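Local coordinates for protein exopolyphosphatase (Cytophaga hutchinsonii, PDB 3MDQ) that probably hydrolyses the terminal phosphate from inorganic polyphosphate chains, as an exopolyphosphatase of the Ppx/GppA family with an actin-like fold, at residues G81-A84 against V85-G88; I118-G121 against V122-A125. All coordinates share one frame; numbering follows the deposited sequence.

Interaction 1. Residues G81-A84 against V85-G88; sequences GTSA and VRSG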
loop_
_atom_site.group_PDB
_atom_site.type_symbol
_atom_site.label_atom_id
_atom_site.label_comp_id
_atom_site.label_asym_id
_atom_site.label_seq_id
_atom_site.Cartn_x
_atom_site.Cartn_y
_atom_site.Cartn_z
ATOM N N GLY A 81 -7.720 -5.868 8.670
ATOM C CA GLY A 81 -6.620 -6.801 8.440
ATOM C C GLY A 81 -6.646 -7.214 6.971
ATOM O O GLY A 81 -7.692 -7.609 6.464
ATOM N N THR A 82 -5.493 -7.164 6.306
ATOM C CA THR A 82 -5.424 -7.424 4.855
ATOM C C THR A 82 -4.507 -8.636 4.563
ATOM O O THR A 82 -4.690 -9.671 5.210
ATOM C CB THR A 82 -5.016 -6.174 4.109
ATOM O OG1 THR A 82 -3.790 -5.628 4.656
ATOM C CG2 THR A 82 -6.201 -5.139 4.173
ATOM N N SER A 83 -3.619 -8.579 3.566
ATOM C CA SER A 83 -2.964 -9.798 3.043
ATOM C C SER A 83 -2.351 -10.727 4.126
ATOM O O SER A 83 -2.616 -11.929 4.135
ATOM C CB SER A 83 -1.863 -9.395 2.074
ATOM O OG SER A 83 -1.235 -10.547 1.543
ATOM N N ALA A 84 -1.463 -10.220 4.960
ATOM C CA ALA A 84 -0.796 -11.100 5.916
ATOM C C ALA A 84 -1.798 -11.691 6.926
ATOM O O ALA A 84 -1.669 -12.825 7.357
ATOM C CB ALA A 84 0.321 -10.386 6.661
ATOM N N VAL A 85 -2.808 -10.923 7.284
ATOM C CA VAL A 85 -3.818 -11.394 8.237
ATOM C C VAL A 85 -4.714 -12.434 7.578
ATOM O O VAL A 85 -4.857 -13.583 8.058
ATOM C CB VAL A 85 -4.642 -10.235 8.790
ATOM C CG1 VAL A 85 -5.780 -10.745 9.695
ATOM C CG2 VAL A 85 -3.766 -9.216 9.563
ATOM N N ARG A 86 -5.276 -12.137 6.419
ATOM C CA ARG A 86 -6.179 -13.102 5.797
ATOM C C ARG A 86 -5.477 -14.405 5.330
ATOM O O ARG A 86 -6.120 -15.458 5.286
ATOM C CB ARG A 86 -6.991 -12.465 4.657
ATOM C CG ARG A 86 -6.238 -12.112 3.458
ATOM C CD ARG A 86 -7.136 -11.380 2.412
ATOM N NE ARG A 86 -6.277 -10.819 1.398
ATOM C CZ ARG A 86 -6.094 -9.530 1.138
ATOM N NH1 ARG A 86 -6.781 -8.596 1.749
ATOM N NH2 ARG A 86 -5.194 -9.174 0.227
ATOM N N SER A 87 -4.185 -14.298 5.012
ATOM C CA SER A 87 -3.385 -15.372 4.495
ATOM C C SER A 87 -2.922 -16.349 5.577
ATOM O O SER A 87 -2.700 -17.532 5.304
ATOM C CB SER A 87 -2.145 -14.754 3.826
ATOM O OG SER A 87 -1.447 -15.724 3.093
ATOM N N GLY A 88 -2.754 -15.844 6.799
ATOM C CA GLY A 88 -2.159 -16.601 7.894
ATOM C C GLY A 88 -3.086 -17.616 8.498
ATOM O O GLY A 88 -4.254 -17.314 8.864
#
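Arg86 folds back over the backbone of Thr82 and Ser83. The contact is the first turn of helix 83-87, which follows strand 76-81 in the actin-like fold of the Ppx/GppA family. The Arg86 guanidinium lies flat over the peptide: Ser83 N sits 3.5 Å above its plane, over the centre. Thr82 C lies over the same face, nearer the rim. Arg86 CG stands between the backbone N and the carbonyl carbon (chi1 70°). From there the chain runs extended to NE, which brings the flat group back above the helix start. On the way Arg86 CG passes 3.4 Å from Thr82 O. Arg86 N donates to Thr82 O in a nearly straight bond of 2.8 Å. Val85 CG2 rests 3.9 Å from Gly81 CA.

Partners beyond the turn hold the guanidinium in this rotation. Arg86 NH1 reaches Ile109 O and makes a salt bridge with Glu114, and NH2 makes one with Glu160. With an alanine here, Glu114 and Glu160 would probably lose this positive partner and the Thr82-Ser83 peptide its cover. In the conformer given, Ser87 OG hydrogen-bonds to Arg165, which also bonds weakly to Ser83 OG. Thr82 OG1 makes a weak hydrogen bond to a bound sulfate, consistent with a place where phosphate groups could bind. The turn ends loosely at Gly88, where Gly88 N makes a weak bond to Ala84 O, 3.3 Å away.

Interaction 2. Residues I118-G121 against V122-A125; sequences IFRG and VQQA
Gln124 OE1 is held by two nitrogens of Arg120, one helical turn earlier. Arg120 NH1 donates to Gln124 OE1 at 2.9 Å, on a lone pair in the carbonyl plane. The longer bond from Arg120 NH2, 3.3 Å to Gln124 OE1, comes from above that plane. The oxygen itself lies in the guanidinium plane, so the arginine grips it end-on. The two side chains run alongside each other. Both have CG anti to the backbone N and bend at chi2 (69° in Arg120, 70° in Gln124). Arg120 NE meanwhile forms a salt bridge with Asp309, a second hold on the guanidinium.

This is an i to i+4 pairing on helix 111-125, which packs against the six-stranded sheet of the actin-like fold and also touches helix 299-309. Ile118 and Val122 face strand 206-210, with Ile118 CG2 and Val122 CG2 4.2 Å apart.

The Gln123 and Phe119 side chains cross at about a right angle, with amide and ring planes 48° apart. Gln123 NE2 comes obliquely to within 3.6 Å of Phe119 CE2 and bonds to Asn149 O. Met128 touches both side chains. Gln123 OE1 turns the other way, 3.8 Å from Arg120 CD. Gln123 N donates to Phe119 O at 2.8 Å.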
loop_
_atom_site.group_PDB
_atom_site.type_symbol
_atom_site.label_atom_id
_atom_site.label_comp_id
_atom_site.label_asym_id
_atom_site.label_seq_id
_atom_site.Cartn_x
_atom_site.Cartn_y
_atom_site.Cartn_z
ATOM N N ILE A 118 -9.309 0.987 -1.355
ATOM C CA ILE A 118 -8.156 1.766 -1.817
ATOM C C ILE A 118 -8.606 2.768 -2.890
ATOM O O ILE A 118 -8.246 3.961 -2.838
ATOM C CB ILE A 118 -7.042 0.880 -2.361
ATOM C CG1 ILE A 118 -6.388 0.128 -1.189
ATOM C CG2 ILE A 118 -6.018 1.719 -3.156
ATOM C CD1 ILE A 118 -5.584 -1.104 -1.608
ATOM N N PHE A 119 -9.366 2.293 -3.867
ATOM C CA PHE A 119 -9.773 3.192 -4.965
ATOM C C PHE A 119 -10.656 4.341 -4.487
ATOM O O PHE A 119 -10.557 5.463 -5.026
ATOM C CB PHE A 119 -10.434 2.446 -6.123
ATOM C CG PHE A 119 -10.395 3.184 -7.432
ATOM C CD1 PHE A 119 -9.198 3.369 -8.116
ATOM C CD2 PHE A 119 -11.544 3.695 -7.973
ATOM C CE1 PHE A 119 -9.157 4.014 -9.337
ATOM C CE2 PHE A 119 -11.512 4.329 -9.235
ATOM C CZ PHE A 119 -10.348 4.485 -9.882
ATOM N N ARG A 120 -11.487 4.113 -3.464
ATOM C CA ARG A 120 -12.248 5.239 -2.901
ATOM C C ARG A 120 -11.306 6.310 -2.354
ATOM O O ARG A 120 -11.595 7.499 -2.492
ATOM C CB ARG A 120 -13.204 4.764 -1.802
ATOM C CG ARG A 120 -13.945 5.875 -1.108
ATOM C CD ARG A 120 -14.956 6.534 -2.053
ATOM N NE ARG A 120 -15.623 7.701 -1.468
ATOM C CZ ARG A 120 -15.160 8.942 -1.489
ATOM N NH1 ARG A 120 -13.986 9.247 -2.017
ATOM N NH2 ARG A 120 -15.891 9.900 -0.930
ATOM N N GLY A 121 -10.198 5.910 -1.743
ATOM C CA GLY A 121 -9.202 6.885 -1.291
ATOM C C GLY A 121 -8.530 7.613 -2.450
ATOM O O GLY A 121 -8.389 8.851 -2.433
ATOM N N VAL A 122 -8.172 6.861 -3.482
ATOM C CA VAL A 122 -7.565 7.450 -4.687
ATOM C C VAL A 122 -8.494 8.470 -5.326
ATOM O O VAL A 122 -8.043 9.573 -5.723
ATOM C CB VAL A 122 -7.158 6.343 -5.678
ATOM C CG1 VAL A 122 -6.726 6.925 -7.058
ATOM C CG2 VAL A 122 -6.038 5.479 -5.083
ATOM N N GLN A 123 -9.782 8.140 -5.402
ATOM C CA GLN A 123 -10.790 9.047 -5.975
ATOM C C GLN A 123 -10.810 10.375 -5.199
ATOM O O GLN A 123 -11.025 11.448 -5.791
ATOM C CB GLN A 123 -12.189 8.429 -5.956
ATOM C CG GLN A 123 -12.383 7.386 -6.988
ATOM C CD GLN A 123 -13.702 6.639 -6.849
ATOM O OE1 GLN A 123 -14.150 6.373 -5.733
ATOM N NE2 GLN A 123 -14.290 6.230 -7.991
ATOM N N GLN A 124 -10.647 10.327 -3.874
ATOM C CA GLN A 124 -10.619 11.559 -3.070
ATOM C C GLN A 124 -9.311 12.353 -3.271
ATOM O O GLN A 124 -9.329 13.581 -3.210
ATOM C CB GLN A 124 -10.793 11.238 -1.584
ATOM C CG GLN A 124 -11.229 12.415 -0.784
ATOM C CD GLN A 124 -12.683 12.823 -1.102
ATOM O OE1 GLN A 124 -13.503 12.028 -1.609
ATOM N NE2 GLN A 124 -13.013 14.083 -0.774
ATOM N N ALA A 125 -8.206 11.671 -3.537
ATOM C CA ALA A 125 -6.910 12.297 -3.657
ATOM C C ALA A 125 -6.597 12.847 -5.039
ATOM O O ALA A 125 -5.817 13.807 -5.150
ATOM C CB ALA A 125 -5.850 11.299 -3.299
#

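Overall arrangement
Interaction 1 comes first along the chain, and interaction 2 follows on a later helix. Their centres are 22 Å apart and their nearest atoms about 7 Å, without touching. Helix 83-87 continues from strand 76-81 of the five-stranded sheet. The chain then runs through helix 91-102 and edge strand 106-108 of the same sheet into helix 111-125. That helix packs on the second, six-stranded sheet, and the chain enters it at strand 133-138. The start of helix 111-125 carries Glu114, the salt-bridge partner of Arg86, so the two regions are joined indirectly. The two turns thus lie at the end of a strand of the first sheet and on a helix that packs on the second.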